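Local coordinates for putative sulfatase yidJ (Bacteroides fragilis, PDB 2QZU), which probably hydrolyses sulfate esters, as other members of the sulfatase family do, with a calcium ion likely bound in its active site, at residues A[34-39]-A[130-135]; A[72-77]-A[331-336]; A[312-317]-A[324-329]. All blocks are in the same frame, centred on the assembly; numbering follows the deposited sequence.

Contact 1 of 3, residues A[34-39]-A[130-135]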
HETATM    1  N   MSE A  34       8.456   7.035 -22.497  1.00  9.94           N
HETATM    2  CA  MSE A  34       9.199   6.310 -21.484  1.00  8.65           C
HETATM    3  C   MSE A  34       8.251   5.864 -20.389  1.00  8.07           C
HETATM    4  O   MSE A  34       7.247   6.515 -20.112  1.00  8.10           O
HETATM    5  CB  MSE A  34      10.331   7.168 -20.905  1.00 11.99           C
HETATM    6  CG  MSE A  34       9.897   8.420 -20.176  1.00  8.00           C
HETATM    7 SE   MSE A  34      11.434   9.386 -19.471  1.00 24.85          SE
HETATM    8  CE  MSE A  34      10.999  11.168 -20.091  1.00 16.81           C
ATOM      9  N   ALA A  35       8.565   4.719 -19.803  1.00  2.67           N
ATOM     10  CA  ALA A  35       7.772   4.156 -18.728  1.00  5.55           C
ATOM     11  C   ALA A  35       8.779   3.972 -17.612  1.00  5.32           C
ATOM     12  O   ALA A  35       9.834   3.373 -17.813  1.00  9.89           O
ATOM     13  CB  ALA A  35       7.181   2.816 -19.150  1.00  7.23           C
ATOM     14  N   ASP A  36       8.460   4.499 -16.439  1.00  7.46           N
ATOM     15  CA  ASP A  36       9.364   4.421 -15.308  1.00  6.59           C
ATOM     16  C   ASP A  36       9.565   3.006 -14.754  1.00  6.25           C
ATOM     17  O   ASP A  36       8.631   2.206 -14.687  1.00  5.77           O
ATOM     18  CB  ASP A  36       8.851   5.365 -14.209  1.00  6.91           C
ATOM     19  CG  ASP A  36       9.865   5.603 -13.115  1.00 10.15           C
ATOM     20  OD1 ASP A  36      10.112   4.675 -12.315  1.00 14.50           O
ATOM     21  OD2 ASP A  36      10.422   6.721 -13.059  1.00  9.80           O
ATOM     22  N   GLN A  37      10.807   2.701 -14.382  1.00  5.06           N
ATOM     23  CA  GLN A  37      11.142   1.417 -13.773  1.00  3.59           C
ATOM     24  C   GLN A  37      10.846   0.196 -14.644  1.00  5.96           C
ATOM     25  O   GLN A  37      10.439  -0.854 -14.138  1.00  4.58           O
ATOM     26  CB  GLN A  37      10.399   1.314 -12.441  1.00  6.48           C
ATOM     27  CG  GLN A  37      10.951   0.305 -11.457  1.00  6.22           C
ATOM     28  CD  GLN A  37      10.688   0.734 -10.028  1.00 11.26           C
ATOM     29  OE1 GLN A  37      11.182   1.773  -9.584  1.00  6.28           O
ATOM     30  NE2 GLN A  37       9.907  -0.055  -9.303  1.00  9.91           N
ATOM     31  N   TYR A  38      11.089   0.331 -15.945  1.00  4.16           N
ATOM     32  CA  TYR A  38      10.850  -0.742 -16.912  1.00  4.49           C
ATOM     33  C   TYR A  38      12.163  -1.479 -17.238  1.00  5.49           C
ATOM     34  O   TYR A  38      13.097  -0.887 -17.780  1.00  5.74           O
ATOM     35  CB  TYR A  38      10.250  -0.133 -18.191  1.00  6.61           C
ATOM     36  CG  TYR A  38       9.656  -1.124 -19.179  1.00  2.86           C
ATOM     37  CD1 TYR A  38      10.422  -2.162 -19.710  1.00  6.47           C
ATOM     38  CD2 TYR A  38       8.330  -1.003 -19.595  1.00  9.90           C
ATOM     39  CE1 TYR A  38       9.879  -3.060 -20.635  1.00  5.45           C
ATOM     40  CE2 TYR A  38       7.778  -1.894 -20.521  1.00  9.17           C
ATOM     41  CZ  TYR A  38       8.560  -2.919 -21.033  1.00  7.76           C
ATOM     42  OH  TYR A  38       8.027  -3.805 -21.945  1.00  5.68           O
ATOM     43  N   ARG A  39      12.232  -2.768 -16.905  1.00  4.18           N
ATOM     44  CA  ARG A  39      13.430  -3.573 -17.170  1.00  7.61           C
ATOM     45  C   ARG A  39      13.623  -3.880 -18.650  1.00  7.90           C
ATOM     46  O   ARG A  39      12.672  -4.218 -19.355  1.00  6.48           O
ATOM     47  CB  ARG A  39      13.384  -4.896 -16.401  1.00  9.30           C
ATOM     48  CG  ARG A  39      13.615  -4.753 -14.911  1.00  6.93           C
ATOM     49  CD  ARG A  39      13.854  -6.102 -14.237  1.00 10.14           C
ATOM     50  NE  ARG A  39      12.681  -6.977 -14.246  1.00  4.93           N
ATOM     51  CZ  ARG A  39      12.421  -7.887 -15.182  1.00  9.88           C
ATOM     52  NH1 ARG A  39      13.246  -8.056 -16.206  1.00  9.61           N
ATOM     53  NH2 ARG A  39      11.338  -8.646 -15.081  1.00  7.87           N
ATOM     54  N   ILE A 130       3.914  15.270 -21.271  1.00  6.97           N
ATOM     55  CA  ILE A 130       2.805  14.682 -20.529  1.00  4.59           C
ATOM     56  C   ILE A 130       3.349  13.612 -19.587  1.00  4.66           C
ATOM     57  O   ILE A 130       4.075  12.720 -20.018  1.00  4.95           O
ATOM     58  CB  ILE A 130       1.790  14.011 -21.494  1.00  4.36           C
ATOM     59  CG1 ILE A 130       1.267  15.032 -22.507  1.00  9.12           C
ATOM     60  CG2 ILE A 130       0.638  13.403 -20.705  1.00  9.77           C
ATOM     61  CD1 ILE A 130       0.453  14.409 -23.625  1.00  5.92           C
ATOM     62  N   GLY A 131       3.016  13.704 -18.303  1.00  4.58           N
ATOM     63  CA  GLY A 131       3.481  12.686 -17.375  1.00  3.52           C
ATOM     64  C   GLY A 131       4.395  13.135 -16.259  1.00  2.07           C
ATOM     65  O   GLY A 131       4.388  14.299 -15.854  1.00  6.81           O
ATOM     66  N   LYS A 132       5.194  12.191 -15.770  1.00  4.61           N
ATOM     67  CA  LYS A 132       6.128  12.412 -14.671  1.00  5.02           C
ATOM     68  C   LYS A 132       7.373  13.187 -15.093  1.00  5.17           C
ATOM     69  O   LYS A 132       8.045  12.825 -16.058  1.00  6.72           O
ATOM     70  CB  LYS A 132       6.528  11.055 -14.085  1.00  6.88           C
ATOM     71  CG  LYS A 132       7.523  11.115 -12.947  1.00  9.37           C
ATOM     72  CD  LYS A 132       7.848   9.712 -12.459  1.00  7.91           C
ATOM     73  CE  LYS A 132       8.947   9.743 -11.413  1.00  8.70           C
ATOM     74  NZ  LYS A 132       9.335   8.369 -10.991  1.00  7.27           N
ATOM     75  N   TRP A 133       7.674  14.250 -14.350  1.00  4.02           N
ATOM     76  CA  TRP A 133       8.829  15.117 -14.611  1.00  3.76           C
ATOM     77  C   TRP A 133       9.939  14.810 -13.598  1.00  2.19           C
ATOM     78  O   TRP A 133      11.084  14.534 -13.964  1.00  7.90           O
ATOM     79  CB  TRP A 133       8.376  16.580 -14.486  1.00  5.01           C
ATOM     80  CG  TRP A 133       9.436  17.630 -14.655  1.00  6.48           C
ATOM     81  CD1 TRP A 133       9.788  18.589 -13.745  1.00  2.07           C
ATOM     82  CD2 TRP A 133      10.222  17.882 -15.827  1.00  5.35           C
ATOM     83  NE1 TRP A 133      10.741  19.426 -14.282  1.00  2.28           N
ATOM     84  CE2 TRP A 133      11.025  19.014 -15.560  1.00  4.91           C
ATOM     85  CE3 TRP A 133      10.323  17.262 -17.081  1.00  4.29           C
ATOM     86  CZ2 TRP A 133      11.920  19.543 -16.500  1.00  7.73           C
ATOM     87  CZ3 TRP A 133      11.217  17.789 -18.022  1.00  9.66           C
ATOM     88  CH2 TRP A 133      12.002  18.919 -17.721  1.00  6.10           C
ATOM     89  N   HIS A 134       9.571  14.864 -12.319  1.00  3.48           N
ATOM     90  CA  HIS A 134      10.455  14.588 -11.186  1.00  3.81           C
ATOM     91  C   HIS A 134      11.830  15.259 -11.248  1.00  5.27           C
ATOM     92  O   HIS A 134      12.847  14.614 -11.001  1.00  5.97           O
ATOM     93  CB  HIS A 134      10.645  13.074 -11.017  1.00  9.02           C
ATOM     94  CG  HIS A 134      11.032  12.669  -9.626  1.00  6.19           C
ATOM     95  ND1 HIS A 134      11.475  11.398  -9.315  1.00 10.33           N
ATOM     96  CD2 HIS A 134      11.031  13.358  -8.462  1.00  6.98           C
ATOM     97  CE1 HIS A 134      11.727  11.327  -8.022  1.00  8.04           C
ATOM     98  NE2 HIS A 134      11.466  12.504  -7.477  1.00  6.55           N
ATOM     99  N   LEU A 135      11.860  16.548 -11.575  1.00  2.07           N
ATOM    100  CA  LEU A 135      13.126  17.268 -11.640  1.00  3.11           C
ATOM    101  C   LEU A 135      13.103  18.591 -10.869  1.00  6.39           C
ATOM    102  O   LEU A 135      13.994  19.427 -11.030  1.00  6.91           O
ATOM    103  CB  LEU A 135      13.522  17.506 -13.104  1.00  5.50           C
ATOM    104  CG  LEU A 135      14.125  16.279 -13.801  1.00  3.16           C
ATOM    105  CD1 LEU A 135      14.193  16.521 -15.303  1.00  6.64           C
ATOM    106  CD2 LEU A 135      15.517  15.994 -13.226  1.00  4.83           C
TER

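Contact 2 of 3, residues A[72-77]-A[331-336]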
ATOM      1  N   SER A  72      23.085   4.731 -16.723  1.00  4.75           N
ATOM      2  CA  SER A  72      24.266   4.835 -15.863  1.00  7.39           C
ATOM      3  C   SER A  72      24.026   5.136 -14.382  1.00  7.80           C
ATOM      4  O   SER A  72      24.771   4.658 -13.523  1.00  9.31           O
ATOM      5  CB  SER A  72      25.237   5.856 -16.461  1.00  9.00           C
ATOM      6  OG  SER A  72      25.772   5.365 -17.681  1.00 12.24           O
ATOM      7  N   TYR A  73      23.019   5.945 -14.082  1.00  6.73           N
ATOM      8  CA  TYR A  73      22.685   6.249 -12.692  1.00  4.46           C
ATOM      9  C   TYR A  73      21.223   5.824 -12.629  1.00  9.01           C
ATOM     10  O   TYR A  73      20.320   6.633 -12.843  1.00  7.43           O
ATOM     11  CB  TYR A  73      22.822   7.748 -12.409  1.00  6.49           C
ATOM     12  CG  TYR A  73      22.898   8.105 -10.936  1.00  7.32           C
ATOM     13  CD1 TYR A  73      22.420   7.236  -9.959  1.00  2.86           C
ATOM     14  CD2 TYR A  73      23.447   9.322 -10.520  1.00  5.18           C
ATOM     15  CE1 TYR A  73      22.484   7.561  -8.602  1.00  6.96           C
ATOM     16  CE2 TYR A  73      23.510   9.662  -9.159  1.00  7.74           C
ATOM     17  CZ  TYR A  73      23.027   8.773  -8.212  1.00  8.99           C
ATOM     18  OH  TYR A  73      23.085   9.089  -6.871  1.00  7.24           O
ATOM     19  N   PRO A  74      20.976   4.535 -12.348  1.00  8.01           N
ATOM     20  CA  PRO A  74      19.620   3.983 -12.277  1.00  5.51           C
ATOM     21  C   PRO A  74      18.725   4.414 -11.116  1.00  7.77           C
ATOM     22  O   PRO A  74      18.369   3.609 -10.258  1.00  6.41           O
ATOM     23  CB  PRO A  74      19.872   2.478 -12.318  1.00  8.37           C
ATOM     24  CG  PRO A  74      21.139   2.347 -11.540  1.00 10.62           C
ATOM     25  CD  PRO A  74      21.984   3.495 -12.065  1.00  7.61           C
ATOM     26  N   VAL A  75      18.376   5.699 -11.114  1.00  2.73           N
ATOM     27  CA  VAL A  75      17.510   6.323 -10.119  1.00  9.09           C
ATOM     28  C   VAL A  75      16.715   7.382 -10.888  1.00  4.86           C
ATOM     29  O   VAL A  75      17.250   8.024 -11.795  1.00  6.23           O
ATOM     30  CB  VAL A  75      18.325   7.000  -9.003  1.00  8.58           C
ATOM     31  CG1 VAL A  75      17.388   7.651  -7.997  1.00 19.87           C
ATOM     32  CG2 VAL A  75      19.202   5.969  -8.313  1.00 10.97           C
ATOM     33  N   SER A  76      15.451   7.570 -10.519  1.00  8.29           N
ATOM     34  CA  SER A  76      14.576   8.506 -11.228  1.00  5.60           C
ATOM     35  C   SER A  76      15.099   9.905 -11.579  1.00  7.88           C
ATOM     36  O   SER A  76      15.425  10.177 -12.736  1.00  4.91           O
ATOM     37  CB  SER A  76      13.240   8.631 -10.491  1.00  7.41           C
ATOM     38  OG  SER A  76      12.350   9.473 -11.214  1.00  9.83           O
ATOM     39  N   SER A  77      15.173  10.801 -10.603  1.00  6.98           N
ATOM     40  CA  SER A  77      15.627  12.156 -10.895  1.00  5.30           C
ATOM     41  C   SER A  77      17.002  12.236 -11.551  1.00  2.14           C
ATOM     42  O   SER A  77      17.168  12.928 -12.559  1.00  2.98           O
ATOM     43  CB  SER A  77      15.597  13.012  -9.629  1.00  8.58           C
ATOM     44  OG  SER A  77      14.293  13.015  -9.081  1.00  5.05           O
ATOM     45  N   GLU A 331      22.798  -5.774 -13.452  1.00  5.33           N
ATOM     46  CA  GLU A 331      22.117  -5.728 -14.742  1.00  4.40           C
ATOM     47  C   GLU A 331      20.607  -5.465 -14.681  1.00  7.28           C
ATOM     48  O   GLU A 331      20.091  -4.683 -15.473  1.00  9.87           O
ATOM     49  CB  GLU A 331      22.350  -7.031 -15.510  1.00 10.52           C
ATOM     50  CG  GLU A 331      23.751  -7.207 -16.065  1.00 12.95           C
ATOM     51  CD  GLU A 331      24.099  -6.154 -17.092  1.00 14.64           C
ATOM     52  OE1 GLU A 331      24.787  -5.178 -16.731  1.00 10.73           O
ATOM     53  OE2 GLU A 331      23.674  -6.302 -18.258  1.00 14.18           O
ATOM     54  N   GLU A 332      19.898  -6.119 -13.760  1.00  6.37           N
ATOM     55  CA  GLU A 332      18.447  -5.935 -13.677  1.00  8.30           C
ATOM     56  C   GLU A 332      18.069  -4.493 -13.337  1.00  8.29           C
ATOM     57  O   GLU A 332      16.942  -4.059 -13.580  1.00  9.21           O
ATOM     58  CB  GLU A 332      17.825  -6.886 -12.646  1.00 11.28           C
ATOM     59  CG  GLU A 332      18.244  -6.615 -11.212  1.00 14.53           C
ATOM     60  CD  GLU A 332      19.481  -7.390 -10.796  1.00 26.87           C
ATOM     61  OE1 GLU A 332      20.263  -7.805 -11.677  1.00 25.20           O
ATOM     62  OE2 GLU A 332      19.677  -7.576  -9.577  1.00 13.78           O
ATOM     63  N   SER A 333      19.027  -3.761 -12.780  1.00  4.41           N
ATOM     64  CA  SER A 333      18.843  -2.365 -12.408  1.00  5.99           C
ATOM     65  C   SER A 333      19.262  -1.414 -13.539  1.00  5.96           C
ATOM     66  O   SER A 333      18.549  -0.457 -13.861  1.00  7.99           O
ATOM     67  CB  SER A 333      19.658  -2.069 -11.141  1.00  8.00           C
ATOM     68  OG  SER A 333      19.693  -0.684 -10.850  1.00 13.55           O
HETATM   69  N   MSE A 334      20.415  -1.685 -14.143  1.00  6.04           N
HETATM   70  CA  MSE A 334      20.940  -0.847 -15.221  1.00  5.35           C
HETATM   71  C   MSE A 334      20.289  -1.032 -16.597  1.00  6.68           C
HETATM   72  O   MSE A 334      20.113  -0.060 -17.330  1.00  7.93           O
HETATM   73  CB  MSE A 334      22.455  -1.062 -15.375  1.00  8.35           C
HETATM   74  CG  MSE A 334      23.303  -0.619 -14.183  1.00  7.99           C
HETATM   75 SE   MSE A 334      25.220  -0.723 -14.586  1.00 22.60          SE
HETATM   76  CE  MSE A 334      25.331   0.820 -15.749  1.00 12.76           C
ATOM     77  N   ARG A 335      19.941  -2.265 -16.956  1.00  4.04           N
ATOM     78  CA  ARG A 335      19.350  -2.529 -18.267  1.00  5.58           C
ATOM     79  C   ARG A 335      17.956  -1.940 -18.460  1.00  9.54           C
ATOM     80  O   ARG A 335      17.052  -2.150 -17.648  1.00  8.55           O
ATOM     81  CB  ARG A 335      19.337  -4.037 -18.541  1.00  7.47           C
ATOM     82  CG  ARG A 335      20.694  -4.587 -18.962  1.00 14.15           C
ATOM     83  CD  ARG A 335      20.882  -4.481 -20.471  1.00 11.91           C
ATOM     84  NE  ARG A 335      19.868  -5.279 -21.152  1.00  9.99           N
ATOM     85  CZ  ARG A 335      18.876  -4.788 -21.890  1.00  8.07           C
ATOM     86  NH1 ARG A 335      18.003  -5.614 -22.447  1.00 13.63           N
ATOM     87  NH2 ARG A 335      18.768  -3.481 -22.093  1.00 10.58           N
ATOM     88  N   ILE A 336      17.799  -1.190 -19.547  1.00  5.65           N
ATOM     89  CA  ILE A 336      16.535  -0.552 -19.881  1.00  5.33           C
ATOM     90  C   ILE A 336      16.142  -0.826 -21.325  1.00  7.05           C
ATOM     91  O   ILE A 336      16.988  -1.153 -22.167  1.00  8.85           O
ATOM     92  CB  ILE A 336      16.608   0.991 -19.717  1.00  4.40           C
ATOM     93  CG1 ILE A 336      17.737   1.555 -20.587  1.00 10.21           C
ATOM     94  CG2 ILE A 336      16.825   1.353 -18.263  1.00  5.81           C
ATOM     95  CD1 ILE A 336      17.756   3.083 -20.681  1.00  3.17           C
TER

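Contact 3 of 3, residues A[312-317]-A[324-329]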
ATOM      1  N   SER A 312      13.312   3.783 -20.791  1.00  6.68           N
ATOM      2  CA  SER A 312      13.003   3.887 -19.367  1.00  3.02           C
ATOM      3  C   SER A 312      14.183   4.496 -18.626  1.00  3.70           C
ATOM      4  O   SER A 312      15.313   4.452 -19.110  1.00  7.36           O
ATOM      5  CB  SER A 312      12.689   2.500 -18.796  1.00  2.38           C
ATOM      6  OG  SER A 312      12.306   2.572 -17.430  1.00  5.92           O
ATOM      7  N   ASP A 313      13.920   5.064 -17.453  1.00  6.93           N
ATOM      8  CA  ASP A 313      14.980   5.683 -16.670  1.00  6.64           C
ATOM      9  C   ASP A 313      15.832   4.668 -15.915  1.00  3.94           C
ATOM     10  O   ASP A 313      16.979   4.952 -15.577  1.00  9.08           O
ATOM     11  CB  ASP A 313      14.395   6.734 -15.708  1.00  5.36           C
ATOM     12  CG  ASP A 313      13.301   6.183 -14.797  1.00  8.56           C
ATOM     13  OD1 ASP A 313      12.749   5.098 -15.068  1.00  5.68           O
ATOM     14  OD2 ASP A 313      12.977   6.863 -13.800  1.00  9.09           O
ATOM     15  N   HIS A 314      15.271   3.490 -15.660  1.00  4.20           N
ATOM     16  CA  HIS A 314      15.985   2.422 -14.959  1.00  6.06           C
ATOM     17  C   HIS A 314      15.137   1.167 -14.800  1.00  3.53           C
ATOM     18  O   HIS A 314      13.926   1.188 -15.032  1.00  4.61           O
ATOM     19  CB  HIS A 314      16.446   2.892 -13.571  1.00  6.10           C
ATOM     20  CG  HIS A 314      15.331   3.321 -12.671  1.00  3.48           C
ATOM     21  ND1 HIS A 314      14.460   2.432 -12.078  1.00  4.26           N
ATOM     22  CD2 HIS A 314      14.939   4.555 -12.266  1.00  7.26           C
ATOM     23  CE1 HIS A 314      13.580   3.098 -11.349  1.00  9.70           C
ATOM     24  NE2 HIS A 314      13.851   4.389 -11.448  1.00  8.90           N
ATOM     25  N   GLY A 315      15.798   0.075 -14.420  1.00  7.84           N
ATOM     26  CA  GLY A 315      15.113  -1.185 -14.204  1.00  4.55           C
ATOM     27  C   GLY A 315      14.748  -1.345 -12.736  1.00  9.08           C
ATOM     28  O   GLY A 315      14.457  -0.359 -12.056  1.00  6.50           O
ATOM     29  N   ILE A 316      14.775  -2.580 -12.242  1.00  6.19           N
ATOM     30  CA  ILE A 316      14.425  -2.851 -10.849  1.00 11.20           C
ATOM     31  C   ILE A 316      14.931  -4.241 -10.445  1.00  9.64           C
ATOM     32  O   ILE A 316      14.919  -5.172 -11.255  1.00  6.05           O
ATOM     33  CB  ILE A 316      12.874  -2.775 -10.659  1.00 12.42           C
ATOM     34  CG1 ILE A 316      12.515  -2.828  -9.177  1.00 15.95           C
ATOM     35  CG2 ILE A 316      12.187  -3.910 -11.413  1.00  6.93           C
ATOM     36  CD1 ILE A 316      12.887  -1.582  -8.429  1.00  9.56           C
ATOM     37  N   CYS A 317      15.400  -4.382  -9.207  1.00  8.96           N
ATOM     38  CA  CYS A 317      15.883  -5.684  -8.738  1.00  9.04           C
ATOM     39  C   CYS A 317      14.711  -6.550  -8.278  1.00 10.06           C
ATOM     40  O   CYS A 317      14.649  -7.744  -8.582  1.00  8.79           O
ATOM     41  CB  CYS A 317      16.894  -5.507  -7.603  1.00  4.30           C
ATOM     42  SG  CYS A 317      18.478  -4.811  -8.155  1.00 11.54           S
ATOM     43  N   ALA A 324      15.595  -4.807  -3.062  1.00  8.40           N
ATOM     44  CA  ALA A 324      14.211  -4.577  -3.416  1.00  9.50           C
ATOM     45  C   ALA A 324      14.043  -3.539  -4.519  1.00 11.78           C
ATOM     46  O   ALA A 324      13.175  -3.679  -5.385  1.00 11.76           O
ATOM     47  CB  ALA A 324      13.445  -4.054  -2.163  1.00  8.91           C
ATOM     48  N   GLY A 325      14.924  -2.539  -4.519  1.00  7.63           N
ATOM     49  CA  GLY A 325      14.759  -1.453  -5.496  1.00  8.36           C
ATOM     50  C   GLY A 325      15.774  -1.446  -6.590  1.00  9.57           C
ATOM     51  O   GLY A 325      16.078  -2.501  -7.132  1.00  8.63           O
ATOM     52  N   LYS A 326      16.176  -0.245  -7.000  1.00  9.97           N
ATOM     53  CA  LYS A 326      17.252  -0.135  -7.978  1.00  9.48           C
ATOM     54  C   LYS A 326      18.378   0.700  -7.300  1.00  8.31           C
ATOM     55  O   LYS A 326      18.658   0.552  -6.103  1.00 10.30           O
ATOM     56  CB  LYS A 326      16.855   0.506  -9.287  1.00 11.42           C
ATOM     57  CG  LYS A 326      16.482   1.961  -9.187  1.00 20.27           C
ATOM     58  CD  LYS A 326      15.655   2.252  -7.958  1.00 19.81           C
ATOM     59  CE  LYS A 326      14.192   1.958  -8.188  1.00 10.00           C
ATOM     60  NZ  LYS A 326      13.343   3.145  -7.865  1.00 16.07           N
ATOM     61  N   ASP A 327      19.004   1.582  -8.073  1.00  8.50           N
ATOM     62  CA  ASP A 327      20.094   2.421  -7.590  1.00  9.58           C
ATOM     63  C   ASP A 327      21.329   1.544  -7.311  1.00  8.58           C
ATOM     64  O   ASP A 327      22.001   1.708  -6.293  1.00 10.04           O
ATOM     65  CB  ASP A 327      19.697   3.161  -6.304  1.00 10.76           C
ATOM     66  CG  ASP A 327      20.598   4.374  -6.041  1.00 18.75           C
ATOM     67  OD1 ASP A 327      21.557   4.559  -6.796  1.00 16.74           O
ATOM     68  OD2 ASP A 327      20.351   5.146  -5.093  1.00 18.34           O
ATOM     69  N   ILE A 328      21.622   0.630  -8.233  1.00  8.84           N
ATOM     70  CA  ILE A 328      22.756  -0.274  -8.082  1.00  8.00           C
ATOM     71  C   ILE A 328      23.266  -0.747  -9.443  1.00  6.85           C
ATOM     72  O   ILE A 328      22.546  -0.698 -10.440  1.00  8.50           O
ATOM     73  CB  ILE A 328      22.361  -1.482  -7.201  1.00  9.96           C
ATOM     74  CG1 ILE A 328      23.600  -2.295  -6.837  1.00  9.01           C
ATOM     75  CG2 ILE A 328      21.339  -2.346  -7.923  1.00  7.95           C
ATOM     76  CD1 ILE A 328      24.537  -1.587  -5.881  1.00 20.12           C
ATOM     77  N   PHE A 329      24.504  -1.220  -9.474  1.00  6.59           N
ATOM     78  CA  PHE A 329      25.142  -1.641 -10.714  1.00  7.45           C
ATOM     79  C   PHE A 329      24.700  -2.946 -11.366  1.00  5.81           C
ATOM     80  O   PHE A 329      25.089  -3.224 -12.501  1.00  8.51           O
ATOM     81  CB  PHE A 329      26.656  -1.671 -10.510  1.00  8.94           C
ATOM     82  CG  PHE A 329      27.072  -2.325  -9.231  1.00  8.89           C
ATOM     83  CD1 PHE A 329      27.551  -1.562  -8.170  1.00 10.73           C
ATOM     84  CD2 PHE A 329      26.934  -3.700  -9.065  1.00 10.66           C
ATOM     85  CE1 PHE A 329      27.891  -2.162  -6.959  1.00 19.32           C
ATOM     86  CE2 PHE A 329      27.270  -4.310  -7.859  1.00  8.59           C
ATOM     87  CZ  PHE A 329      27.747  -3.539  -6.804  1.00 12.81           C
TER

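Contact 1 of 3, residues A[34-39]-A[130-135]
Asp-36 and Lys-132 form a salt bridge at the C-terminal ends of two parallel strands, 29-35 and 126-130, in the central sheet of the alkaline phosphatase-like fold of sulfatases. Strand 222-228 runs between them, so the two side chains must bridge backbones whose nearest CA atoms, those of Asp-36 and Lys-132, are 8.6 Å apart. Lysine suits this gap. Its chain is fully extended, with CG anti to the backbone N (chi1 179°) and every later torsion also near 180°, which carries the ammonium group straight across. Asp-36 is the second residue of the type II turn from Ala-35 to Tyr-38, and its short side chain, with CG likewise anti to the backbone N, holds the carboxylate toward Lys-132.

The long lysine meets the carboxylate at a slant, from above its plane rather than within it. Arg-80 of helix 76-85 makes a second salt bridge to the same oxygen, so two basic groups share OD2. The carboxylate of Asp-313 also comes close to it, a clustering of acids consistent with the metal site of the family. Lys-132 NZ lies 2.9 Å from Asp-36 OD2, 65° out of the carboxylate plane, and 4.0 Å from Asp-36 OD1.

Contact 2 of 3, residues A[72-77]-A[331-336]
Pro-74 lies at the centre of an inverse gamma turn, closed by a 2.8 Å bond from Val-75 N to Tyr-73 O, and its CA comes within 5.8 Å of the CA of Met-334 in the short helix 331-334. Proline suits the middle of such a turn because its ring already restricts phi to a value near the one required. Its CB points toward the helix, and CB and CG make the contact.

Pro-74 CG packs 3.4 Å from Ser-333 OG, while Pro-74 CB sits 3.6 Å from the carbonyl Ser-333 O. The serine can offer its oxygen to carbon here because its polar need is met elsewhere: OG is hydrogen-bonded to Ile-328 O. With OG anti to the backbone N (chi1 171°), the hydroxyl stands alongside the proline ring.

Met-334, a selenomethionine, makes the second, looser touch. Its chain runs out straight and then bends at the last torsion (chi3 74°), bringing CE to 4.2 Å from Ser-72 CA. A long, flexible apolar chain suits this reach toward backbone. Both Pro-74 and Met-334 also rest on Tyr-401 of strand 399-404, and Ser-72 OG is hydrogen-bonded to Pro-400 O, so the C-terminal sheet borders the contact.

Across the contact there is no hydrogen bond; the fit is by van der Waals packing alone. It lies next to the start of helix 76-85, where Val-75 occupies the N-cap position and Ser-76 follows. Ser-76, Pro-78 and Arg-80 match the sulfatase signature, in which the first residue is converted to 3-oxoalanine; that change is predicted for Ser-76 but absent from this structure.

Contact 3 of 3, residues A[312-317]-A[324-329]
Lys-326 folds back over His-314, and each of its atoms meets something on 312-317. CB lies 3.8 Å from the carbonyl Gly-315 O. From there CG, set between the backbone N and the carbonyl carbon (chi1 66°), is placed by the model over the imidazole, 3.8 Å from the centroid of the His-314 ring and 21° off its normal. That would be a CH-pi contact over the face, but the exact place of CG is doubtful, since it runs too close to Pro-74 O. CD passes 4.1 Å from His-314 CE1. The bends beyond CG then bring CE to 3.4 Å from His-314 CE1, and the same carbon is 3.8 Å from Ile-316 CD1. NZ ends beside the CE1 and NE2 corner of the ring and is hydrogen-bonded to Gln-37 OE1. A lysine suits this path, having enough methylene groups to pass over the rim of the ring and still carry a polar tip to Gln-37.

The ring is well fixed beneath it. His-314 ND1 donates to Gly-315 O at 2.8 Å, nearly straight at 170° and within the ring plane, which holds its rotation, while Asp-313 OD1 lies over the rim of the opposite face. Further along, Cys-317 N donates to Gly-325 O at 2.9 Å, joining the two irregular segments through their backbones. Ile-316 CD1 presses on the bare backbone of Gly-325, and Cys-317 SG meets Ile-328 CG2 at 3.8 Å. Ala-324 touches Lys-219 of the second subunit.

Both segments belong to the connection between strand 306-311 and helix 331-334, whose Ser-333 and Glu-332 hydrogen-bond to the backbone of Gly-315 and Ile-316. Asp-313 packs on helix 76-85, and Phe-329 rests on strand 431-439 of the C-terminal sheet.

From the N terminus, strand 29-35 leads into the first half of contact 1, which closes a long loop at 130-135. Before it closes, the chain passes through 72-77, the opening of contact 2, so these two contacts cross. Contact 2 is completed only at 331-336, and within its span lies contact 3, a short excursion after strand 306-311 that begins well after contact 1 has closed. Contact 2 meets both other sites: His-134 is hydrogen-bonded to Ser-76, and the backbones of Ser-333 and Gly-315 are hydrogen-bonded to each other. Together they join the C-terminal ends of the central strands, the start of helix 76-85 and helix 331-334 around the probable sulfatase active site.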